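Local atomic coordinates of glycosyl transferase (Staphylococcus aureus, PDB entry 5TZJ), a protein that belongs to the family 2 glycosyl transferases and carries a TarS-type linker domain, here with uridine-diphosphate-N-acetylglucosamine bound. Residues Y15-F28 and V90-K102. Numbering follows the deposited sequence.
Sequences YITELLNSLAKQDF and VDSDDYINKETLK. With UD1 (uridine-diphosphate-N-acetylglucosamine), chain C.
Asn97 O is gripped by three donors: Gln26 NE2 reaches it across the contact at 2.8 Å from above the carbonyl plane, while Thr100 OG1 and Thr100 N bind it from within its own turn. The second N-H of Gln26 NE2 runs almost straight (174°) to Ser22 O, using both donors of the buried amide. Its OE1 takes Leu101 N at 3.1 Å, almost in line with the side-chain carbonyl. Gln26 folds back at chi2 (-59°), bringing the amide between helix 16-24 and the first turn of helix 100-111. Beside it, Asp27 N donates to Lys98 O, and Lys102 NZ bridges Glu99 OE1 and Asp27 OD1 (2.8 Å, syn side but 30° out of the carboxylate plane), probably easing the closeness of the two carboxylates. Leu101 CB lies over one face of the Phe28 ring. At the other end, in the DXD motif (Asp91-Ser92-Asp93) of GT-A-type transferases, Asp93 CB makes a CH-pi contact over one Tyr15 face, toward its rim; Asp93 pairs with Arg206. Ser92 N donates to O3B of uridine-diphosphate-N-acetylglucosamine, and Ser92 OG is hydrogen-bonded to its O2'. Between these ends, Leu19 meets Val90 and Leu23 meets Ile96, packing helix 16-24 against strand 95-96; Leu19, Leu23 and Val90 also touch strand 3-9 through Val7 and Val5.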
ATOM      1  N   TYR A  15      -2.252  21.880   8.629  1.00 48.62           N
ATOM      2  CA  TYR A  15      -3.433  21.017   8.580  1.00 49.39           C
ATOM      3  C   TYR A  15      -3.631  20.132   9.801  1.00 46.22           C
ATOM      4  O   TYR A  15      -4.711  19.548   9.931  1.00 44.55           O
ATOM      5  CB  TYR A  15      -3.396  20.119   7.324  1.00 47.54           C
ATOM      6  CG  TYR A  15      -2.013  19.613   6.952  1.00 49.12           C
ATOM      7  CD1 TYR A  15      -1.467  18.497   7.574  1.00 49.84           C
ATOM      8  CD2 TYR A  15      -1.250  20.258   5.979  1.00 52.18           C
ATOM      9  CE1 TYR A  15      -0.183  18.013   7.229  1.00 53.64           C
ATOM     10  CE2 TYR A  15       0.034  19.798   5.623  1.00 54.87           C
ATOM     11  CZ  TYR A  15       0.577  18.668   6.251  1.00 55.02           C
ATOM     12  OH  TYR A  15       1.859  18.204   5.895  1.00 49.93           O
ATOM     13  N   ILE A  16      -2.641  20.004  10.694  1.00 41.42           N
ATOM     14  CA  ILE A  16      -2.732  18.974  11.726  1.00 41.50           C
ATOM     15  C   ILE A  16      -3.943  19.181  12.623  1.00 43.66           C
ATOM     16  O   ILE A  16      -4.456  18.214  13.199  1.00 43.27           O
ATOM     17  CB  ILE A  16      -1.433  18.919  12.553  1.00 40.57           C
ATOM     18  CG1 ILE A  16      -1.454  17.735  13.521  1.00 42.87           C
ATOM     19  CG2 ILE A  16      -1.213  20.208  13.256  1.00 40.11           C
ATOM     20  CD1 ILE A  16      -1.365  16.377  12.814  1.00 43.48           C
ATOM     21  N   THR A  17      -4.444  20.418  12.713  1.00 43.92           N
ATOM     22  CA  THR A  17      -5.619  20.693  13.535  1.00 48.87           C
ATOM     23  C   THR A  17      -6.847  19.917  13.055  1.00 49.21           C
ATOM     24  O   THR A  17      -7.637  19.431  13.877  1.00 46.71           O
ATOM     25  CB  THR A  17      -5.899  22.198  13.551  1.00 49.11           C
ATOM     26  OG1 THR A  17      -4.772  22.877  14.123  1.00 50.38           O
ATOM     27  CG2 THR A  17      -7.105  22.503  14.377  1.00 46.55           C
ATOM     28  N   GLU A  18      -7.052  19.808  11.739  1.00 48.42           N
ATOM     29  CA  GLU A  18      -8.243  19.089  11.281  1.00 53.50           C
ATOM     30  C   GLU A  18      -8.243  17.650  11.800  1.00 50.31           C
ATOM     31  O   GLU A  18      -9.257  17.177  12.332  1.00 51.81           O
ATOM     32  CB  GLU A  18      -8.364  19.124   9.753  1.00 58.00           C
ATOM     33  CG  GLU A  18      -7.815  20.395   9.101  1.00 65.00           C
ATOM     34  CD  GLU A  18      -8.678  21.644   9.299  1.00 73.95           C
ATOM     35  OE1 GLU A  18      -8.366  22.648   8.632  1.00 79.37           O
ATOM     36  OE2 GLU A  18      -9.650  21.651  10.101  1.00 75.72           O
ATOM     37  N   LEU A  19      -7.095  16.973  11.743  1.00 43.53           N
ATOM     38  CA  LEU A  19      -7.010  15.616  12.289  1.00 40.84           C
ATOM     39  C   LEU A  19      -7.317  15.589  13.784  1.00 39.53           C
ATOM     40  O   LEU A  19      -8.148  14.795  14.247  1.00 38.77           O
ATOM     41  CB  LEU A  19      -5.624  15.033  12.040  1.00 38.67           C
ATOM     42  CG  LEU A  19      -5.341  13.721  12.784  1.00 39.40           C
ATOM     43  CD1 LEU A  19      -6.391  12.626  12.508  1.00 39.27           C
ATOM     44  CD2 LEU A  19      -3.948  13.240  12.378  1.00 35.75           C
ATOM     45  N   LEU A  20      -6.618  16.423  14.564  1.00 40.18           N
ATOM     46  CA  LEU A  20      -6.783  16.382  16.013  1.00 42.67           C
ATOM     47  C   LEU A  20      -8.211  16.731  16.430  1.00 41.57           C
ATOM     48  O   LEU A  20      -8.714  16.163  17.401  1.00 42.23           O
ATOM     49  CB  LEU A  20      -5.771  17.308  16.686  1.00 43.69           C
ATOM     50  CG  LEU A  20      -4.300  16.971  16.396  1.00 41.01           C
ATOM     51  CD1 LEU A  20      -3.375  18.157  16.714  1.00 42.66           C
ATOM     52  CD2 LEU A  20      -3.862  15.733  17.148  1.00 40.33           C
ATOM     53  N   ASN A  21      -8.882  17.634  15.700  1.00 44.84           N
ATOM     54  CA  ASN A  21     -10.289  17.924  15.996  1.00 48.15           C
ATOM     55  C   ASN A  21     -11.150  16.690  15.755  1.00 47.64           C
ATOM     56  O   ASN A  21     -12.083  16.415  16.523  1.00 46.10           O
ATOM     57  CB  ASN A  21     -10.821  19.080  15.142  1.00 48.93           C
ATOM     58  CG  ASN A  21     -10.298  20.432  15.565  1.00 51.08           C
ATOM     59  OD1 ASN A  21      -9.798  20.611  16.682  1.00 52.45           O
ATOM     60  ND2 ASN A  21     -10.425  21.408  14.667  1.00 49.70           N
ATOM     61  N   SER A  22     -10.836  15.926  14.696  1.00 46.75           N
ATOM     62  CA  SER A  22     -11.647  14.749  14.386  1.00 45.91           C
ATOM     63  C   SER A  22     -11.433  13.656  15.426  1.00 45.58           C
ATOM     64  O   SER A  22     -12.368  12.908  15.741  1.00 45.04           O
ATOM     65  CB  SER A  22     -11.327  14.233  12.978  1.00 45.28           C
ATOM     66  OG  SER A  22     -10.219  13.344  12.997  1.00 43.04           O
ATOM     67  N   LEU A  23     -10.211  13.568  15.983  1.00 42.48           N
ATOM     68  CA  LEU A  23      -9.949  12.678  17.115  1.00 42.33           C
ATOM     69  C   LEU A  23     -10.658  13.153  18.390  1.00 45.31           C
ATOM     70  O   LEU A  23     -11.219  12.340  19.143  1.00 45.19           O
ATOM     71  CB  LEU A  23      -8.434  12.560  17.320  1.00 41.72           C
ATOM     72  CG  LEU A  23      -7.711  11.988  16.073  1.00 41.19           C
ATOM     73  CD1 LEU A  23      -6.235  11.676  16.313  1.00 43.49           C
ATOM     74  CD2 LEU A  23      -8.407  10.728  15.647  1.00 37.69           C
ATOM     75  N   ALA A  24     -10.660  14.462  18.656  1.00 43.98           N
ATOM     76  CA  ALA A  24     -11.332  14.929  19.869  1.00 50.19           C
ATOM     77  C   ALA A  24     -12.856  14.872  19.750  1.00 51.94           C
ATOM     78  O   ALA A  24     -13.542  14.808  20.779  1.00 53.53           O
ATOM     79  CB  ALA A  24     -10.865  16.349  20.218  1.00 47.19           C
ATOM     80  N   LYS A  25     -13.401  14.902  18.532  1.00 50.93           N
ATOM     81  CA  LYS A  25     -14.837  14.771  18.296  1.00 52.58           C
ATOM     82  C   LYS A  25     -15.310  13.321  18.179  1.00 53.48           C
ATOM     83  O   LYS A  25     -16.488  13.107  17.885  1.00 50.68           O
ATOM     84  CB  LYS A  25     -15.248  15.520  17.016  1.00 56.00           C
ATOM     85  CG  LYS A  25     -15.001  17.025  17.009  1.00 58.96           C
ATOM     86  CD  LYS A  25     -16.243  17.831  17.318  1.00 66.43           C
ATOM     87  CE  LYS A  25     -15.894  19.293  17.648  1.00 69.85           C
ATOM     88  NZ  LYS A  25     -14.852  19.805  16.703  1.00 71.02           N
ATOM     89  N   GLN A  26     -14.434  12.324  18.366  1.00 51.91           N
ATOM     90  CA  GLN A  26     -14.890  10.936  18.380  1.00 51.25           C
ATOM     91  C   GLN A  26     -15.994  10.754  19.415  1.00 54.31           C
ATOM     92  O   GLN A  26     -15.848  11.153  20.584  1.00 50.57           O
ATOM     93  CB  GLN A  26     -13.741   9.977  18.676  1.00 48.68           C
ATOM     94  CG  GLN A  26     -12.721   9.837  17.525  1.00 43.14           C
ATOM     95  CD  GLN A  26     -13.367   9.333  16.240  1.00 44.32           C
ATOM     96  OE1 GLN A  26     -13.799   8.186  16.162  1.00 44.01           O
ATOM     97  NE2 GLN A  26     -13.420  10.190  15.226  1.00 43.21           N
ATOM     98  N   ASP A  27     -17.111  10.167  18.975  1.00 54.42           N
ATOM     99  CA  ASP A  27     -18.170   9.773  19.906  1.00 60.32           C
ATOM    100  C   ASP A  27     -17.866   8.353  20.382  1.00 56.08           C
ATOM    101  O   ASP A  27     -18.558   7.372  20.108  1.00 59.46           O
ATOM    102  CB  ASP A  27     -19.561   9.958  19.294  1.00 67.54           C
ATOM    103  CG  ASP A  27     -19.900   8.967  18.197  1.00 74.55           C
ATOM    104  OD1 ASP A  27     -21.127   8.772  17.974  1.00 76.44           O
ATOM    105  OD2 ASP A  27     -18.980   8.393  17.562  1.00 76.26           O
ATOM    106  N   PHE A  28     -16.776   8.287  21.130  1.00 52.49           N
ATOM    107  CA  PHE A  28     -16.104   7.121  21.656  1.00 53.10           C
ATOM    108  C   PHE A  28     -15.351   7.637  22.867  1.00 56.97           C
ATOM    109  O   PHE A  28     -14.852   8.774  22.817  1.00 58.75           O
ATOM    110  CB  PHE A  28     -15.135   6.525  20.621  1.00 49.70           C
ATOM    111  CG  PHE A  28     -14.599   5.188  21.008  1.00 50.64           C
ATOM    112  CD1 PHE A  28     -15.421   4.072  20.971  1.00 49.10           C
ATOM    113  CD2 PHE A  28     -13.280   5.044  21.437  1.00 51.40           C
ATOM    114  CE1 PHE A  28     -14.942   2.830  21.343  1.00 49.04           C
ATOM    115  CE2 PHE A  28     -12.790   3.804  21.813  1.00 46.42           C
ATOM    116  CZ  PHE A  28     -13.631   2.691  21.770  1.00 47.73           C
ATOM    117  N   VAL A  90      -3.256   7.126  10.875  1.00 34.65           N
ATOM    118  CA  VAL A  90      -3.842   8.256  10.165  1.00 34.40           C
ATOM    119  C   VAL A  90      -2.738   9.235   9.836  1.00 34.97           C
ATOM    120  O   VAL A  90      -1.994   9.655  10.734  1.00 38.41           O
ATOM    121  CB  VAL A  90      -4.913   8.974  10.998  1.00 34.66           C
ATOM    122  CG1 VAL A  90      -5.594  10.027  10.108  1.00 39.14           C
ATOM    123  CG2 VAL A  90      -5.868   7.967  11.554  1.00 36.12           C
ATOM    124  N   ASP A  91      -2.691   9.662   8.589  1.00 30.32           N
ATOM    125  CA  ASP A  91      -1.698  10.641   8.183  1.00 30.49           C
ATOM    126  C   ASP A  91      -2.111  12.051   8.567  1.00 31.77           C
ATOM    127  O   ASP A  91      -3.303  12.366   8.728  1.00 34.12           O
ATOM    128  CB  ASP A  91      -1.448  10.551   6.691  1.00 33.62           C
ATOM    129  CG  ASP A  91      -0.737   9.276   6.335  1.00 38.35           C
ATOM    130  OD1 ASP A  91      -0.125   8.664   7.265  1.00 38.62           O
ATOM    131  OD2 ASP A  91      -0.780   8.913   5.152  1.00 38.68           O
ATOM    132  N   SER A  92      -1.087  12.897   8.752  1.00 30.31           N
ATOM    133  CA  SER A  92      -1.272  14.170   9.434  1.00 30.68           C
ATOM    134  C   SER A  92      -2.202  15.116   8.680  1.00 32.46           C
ATOM    135  O   SER A  92      -2.784  16.018   9.295  1.00 33.11           O
ATOM    136  CB  SER A  92       0.093  14.822   9.667  1.00 30.41           C
ATOM    137  OG  SER A  92       0.741  15.094   8.443  1.00 33.13           O
ATOM    138  N   ASP A  93      -2.347  14.944   7.369  1.00 31.83           N
ATOM    139  CA  ASP A  93      -3.204  15.783   6.546  1.00 36.60           C
ATOM    140  C   ASP A  93      -4.567  15.149   6.282  1.00 38.39           C
ATOM    141  O   ASP A  93      -5.325  15.664   5.449  1.00 40.09           O
ATOM    142  CB  ASP A  93      -2.499  16.087   5.224  1.00 39.22           C
ATOM    143  CG  ASP A  93      -2.047  14.810   4.506  1.00 46.45           C
ATOM    144  OD1 ASP A  93      -2.196  13.709   5.102  1.00 48.48           O
ATOM    145  OD2 ASP A  93      -1.517  14.896   3.372  1.00 47.48           O
ATOM    146  N   ASP A  94      -4.902  14.051   6.960  1.00 39.95           N
ATOM    147  CA  ASP A  94      -6.213  13.404   6.795  1.00 41.07           C
ATOM    148  C   ASP A  94      -7.045  13.589   8.068  1.00 40.93           C
ATOM    149  O   ASP A  94      -6.602  14.195   9.042  1.00 36.61           O
ATOM    150  CB  ASP A  94      -6.044  11.923   6.434  1.00 33.54           C
ATOM    151  CG  ASP A  94      -5.250  11.721   5.140  1.00 41.66           C
ATOM    152  OD1 ASP A  94      -5.270  12.641   4.286  1.00 41.33           O
ATOM    153  OD2 ASP A  94      -4.592  10.659   4.992  1.00 31.72           O
ATOM    154  N   TYR A  95      -8.275  13.082   8.054  1.00 39.37           N
ATOM    155  CA  TYR A  95      -9.086  13.041   9.264  1.00 43.05           C
ATOM    156  C   TYR A  95     -10.057  11.878   9.139  1.00 42.70           C
ATOM    157  O   TYR A  95     -10.106  11.198   8.110  1.00 41.41           O
ATOM    158  CB  TYR A  95      -9.813  14.381   9.525  1.00 48.26           C
ATOM    159  CG  TYR A  95     -10.519  14.945   8.311  1.00 52.74           C
ATOM    160  CD1 TYR A  95      -9.824  15.699   7.377  1.00 53.22           C
ATOM    161  CD2 TYR A  95     -11.880  14.727   8.103  1.00 54.62           C
ATOM    162  CE1 TYR A  95     -10.456  16.203   6.263  1.00 55.73           C
ATOM    163  CE2 TYR A  95     -12.519  15.244   6.998  1.00 55.64           C
ATOM    164  CZ  TYR A  95     -11.786  15.969   6.078  1.00 58.67           C
ATOM    165  OH  TYR A  95     -12.401  16.499   4.965  1.00 68.15           O
ATOM    166  N   ILE A  96     -10.825  11.632  10.209  1.00 42.54           N
ATOM    167  CA  ILE A  96     -11.666  10.442  10.280  1.00 40.91           C
ATOM    168  C   ILE A  96     -13.066  10.822  10.771  1.00 43.37           C
ATOM    169  O   ILE A  96     -13.268  11.842  11.440  1.00 44.35           O
ATOM    170  CB  ILE A  96     -11.035   9.338  11.176  1.00 40.88           C
ATOM    171  CG1 ILE A  96     -10.908   9.798  12.627  1.00 40.10           C
ATOM    172  CG2 ILE A  96      -9.610   8.946  10.669  1.00 42.27           C
ATOM    173  CD1 ILE A  96     -10.598   8.676  13.602  1.00 39.48           C
ATOM    174  N   ASN A  97     -14.040   9.987  10.401  1.00 42.78           N
ATOM    175  CA  ASN A  97     -15.430  10.193  10.800  1.00 45.09           C
ATOM    176  C   ASN A  97     -15.575  10.112  12.315  1.00 45.40           C
ATOM    177  O   ASN A  97     -14.858   9.372  12.988  1.00 50.11           O
ATOM    178  CB  ASN A  97     -16.315   9.126  10.132  1.00 49.21           C
ATOM    179  CG  ASN A  97     -17.796   9.348  10.369  1.00 52.88           C
ATOM    180  OD1 ASN A  97     -18.276   9.399  11.510  1.00 53.92           O
ATOM    181  ND2 ASN A  97     -18.536   9.482   9.276  1.00 57.11           N
ATOM    182  N   LYS A  98     -16.548  10.853  12.863  1.00 49.43           N
ATOM    183  CA  LYS A  98     -16.657  10.912  14.317  1.00 51.52           C
ATOM    184  C   LYS A  98     -17.117   9.584  14.920  1.00 50.67           C
ATOM    185  O   LYS A  98     -16.829   9.316  16.091  1.00 49.99           O
ATOM    186  CB  LYS A  98     -17.595  12.051  14.731  1.00 54.04           C
ATOM    187  CG  LYS A  98     -19.047  11.697  14.586  1.00 57.68           C
ATOM    188  CD  LYS A  98     -19.958  12.819  15.061  1.00 64.41           C
ATOM    189  CE  LYS A  98     -20.483  13.621  13.882  1.00 70.08           C
ATOM    190  NZ  LYS A  98     -21.286  12.759  12.954  1.00 74.46           N
ATOM    191  N   GLU A  99     -17.786   8.733  14.145  1.00 50.66           N
ATOM    192  CA  GLU A  99     -18.207   7.422  14.616  1.00 52.80           C
ATOM    193  C   GLU A  99     -17.213   6.313  14.273  1.00 53.43           C
ATOM    194  O   GLU A  99     -17.500   5.136  14.528  1.00 55.78           O
ATOM    195  CB  GLU A  99     -19.590   7.108  14.047  1.00 57.40           C
ATOM    196  CG  GLU A  99     -20.578   8.216  14.378  1.00 63.98           C
ATOM    197  CD  GLU A  99     -21.985   7.923  13.917  1.00 72.25           C
ATOM    198  OE1 GLU A  99     -22.671   7.052  14.513  1.00 71.68           O
ATOM    199  OE2 GLU A  99     -22.400   8.576  12.940  1.00 78.08           O
ATOM    200  N   THR A 100     -16.042   6.660  13.738  1.00 45.43           N
ATOM    201  CA  THR A 100     -15.108   5.635  13.279  1.00 43.63           C
ATOM    202  C   THR A 100     -14.747   4.660  14.390  1.00 42.72           C
ATOM    203  O   THR A 100     -14.902   3.446  14.233  1.00 42.53           O
ATOM    204  CB  THR A 100     -13.849   6.284  12.714  1.00 40.22           C
ATOM    205  OG1 THR A 100     -14.206   7.035  11.549  1.00 42.69           O
ATOM    206  CG2 THR A 100     -12.835   5.229  12.349  1.00 37.65           C
ATOM    207  N   LEU A 101     -14.266   5.165  15.525  1.00 43.28           N
ATOM    208  CA  LEU A 101     -13.799   4.250  16.567  1.00 44.72           C
ATOM    209  C   LEU A 101     -14.963   3.483  17.197  1.00 48.00           C
ATOM    210  O   LEU A 101     -14.818   2.312  17.564  1.00 46.56           O
ATOM    211  CB  LEU A 101     -13.000   5.017  17.636  1.00 43.72           C
ATOM    212  CG  LEU A 101     -11.686   5.683  17.181  1.00 41.17           C
ATOM    213  CD1 LEU A 101     -10.766   6.053  18.384  1.00 48.69           C
ATOM    214  CD2 LEU A 101     -10.941   4.826  16.145  1.00 42.43           C
ATOM    215  N   LYS A 102     -16.114   4.132  17.351  1.00 48.93           N
ATOM    216  CA  LYS A 102     -17.289   3.424  17.851  1.00 58.05           C
ATOM    217  C   LYS A 102     -17.706   2.313  16.887  1.00 51.54           C
ATOM    218  O   LYS A 102     -17.822   1.145  17.277  1.00 52.50           O
ATOM    219  CB  LYS A 102     -18.434   4.408  18.073  1.00 59.11           C
ATOM    220  CG  LYS A 102     -19.697   3.784  18.609  1.00 58.73           C
ATOM    221  CD  LYS A 102     -20.776   4.837  18.674  1.00 63.05           C
ATOM    222  CE  LYS A 102     -21.050   5.445  17.303  1.00 60.38           C
ATOM    223  NZ  LYS A 102     -22.263   6.318  17.309  1.00 65.12           N
TER
HETATM  224  C1' UD1 C 401       0.238   8.208   0.823  1.00 53.83           C
HETATM  225  C2' UD1 C 401      -0.299   7.179   1.810  1.00 53.20           C
HETATM  226  C3' UD1 C 401       0.561   7.267   3.026  1.00 49.49           C
HETATM  227  C4' UD1 C 401       1.878   6.684   2.652  1.00 45.50           C
HETATM  228  C5' UD1 C 401       2.560   7.664   1.695  1.00 47.92           C
HETATM  229  C6' UD1 C 401       3.886   7.128   1.242  1.00 46.01           C
HETATM  230  C7' UD1 C 401      -2.728   6.792   1.307  1.00 51.57           C
HETATM  231  C8' UD1 C 401      -2.304   5.901   0.153  1.00 52.02           C
HETATM  232  N2' UD1 C 401      -1.731   7.442   2.120  1.00 51.45           N
HETATM  233  O1' UD1 C 401       0.027   9.444   1.400  1.00 51.77           O
HETATM  234  O3' UD1 C 401      -0.045   6.622   4.183  1.00 47.84           O
HETATM  235  O4' UD1 C 401       2.658   6.467   3.812  1.00 46.38           O
HETATM  236  O5' UD1 C 401       1.691   7.914   0.512  1.00 53.01           O
HETATM  237  O6' UD1 C 401       3.762   5.764   0.921  1.00 43.70           O
HETATM  238  O7' UD1 C 401      -3.866   6.985   1.543  1.00 53.41           O
HETATM  239  N1  UD1 C 401       5.775  12.077   7.039  1.00 32.82           N
HETATM  240  C2  UD1 C 401       6.832  11.816   8.056  1.00 30.65           C
HETATM  241  N3  UD1 C 401       8.274  12.053   7.734  1.00 27.32           N
HETATM  242  C4  UD1 C 401       8.624  12.532   6.400  1.00 31.60           C
HETATM  243  C5  UD1 C 401       7.559  12.768   5.371  1.00 33.91           C
HETATM  244  C6  UD1 C 401       6.135  12.531   5.706  1.00 35.71           C
HETATM  245  O2  UD1 C 401       6.526  11.430   9.120  1.00 30.50           O
HETATM  246  O4  UD1 C 401       9.768  12.722   6.144  1.00 28.67           O
HETATM  247  C1B UD1 C 401       4.406  11.781   7.373  1.00 34.79           C
HETATM  248  C2B UD1 C 401       3.335  12.922   6.933  1.00 33.95           C
HETATM  249  O2' UD1 C 401       3.323  13.992   7.959  1.00 31.68           O
HETATM  250  C3B UD1 C 401       2.187  12.258   6.804  1.00 30.75           C
HETATM  251  C4B UD1 C 401       2.571  10.827   6.376  1.00 34.18           C
HETATM  252  O4B UD1 C 401       4.070  10.683   6.697  1.00 33.51           O
HETATM  253  O3B UD1 C 401       1.482  12.106   8.127  1.00 30.57           O
HETATM  254  C5B UD1 C 401       2.407  10.552   4.987  1.00 36.94           C
HETATM  255  O5B UD1 C 401       3.180  11.446   4.234  1.00 36.07           O
HETATM  256  PA  UD1 C 401       2.397  12.254   3.027  1.00 42.78           P
HETATM  257  O1A UD1 C 401       3.256  13.381   2.515  1.00 41.20           O
HETATM  258  O2A UD1 C 401       1.055  12.754   3.528  1.00 42.52           O
HETATM  259  O3A UD1 C 401       2.152  11.076   1.873  1.00 48.33           O
HETATM  260  PB  UD1 C 401       0.811  10.825   0.938  1.00 48.63           P
HETATM  261  O1B UD1 C 401      -0.195  11.953   0.991  1.00 48.78           O
HETATM  262  O2B UD1 C 401       1.445  10.778  -0.444  1.00 47.96           O
HETATM  263  O   HOH W   1     -14.658  13.486  13.710  1.00 54.48           O
HETATM  264  O   HOH W   2     -16.017   6.909  17.514  1.00 40.58           O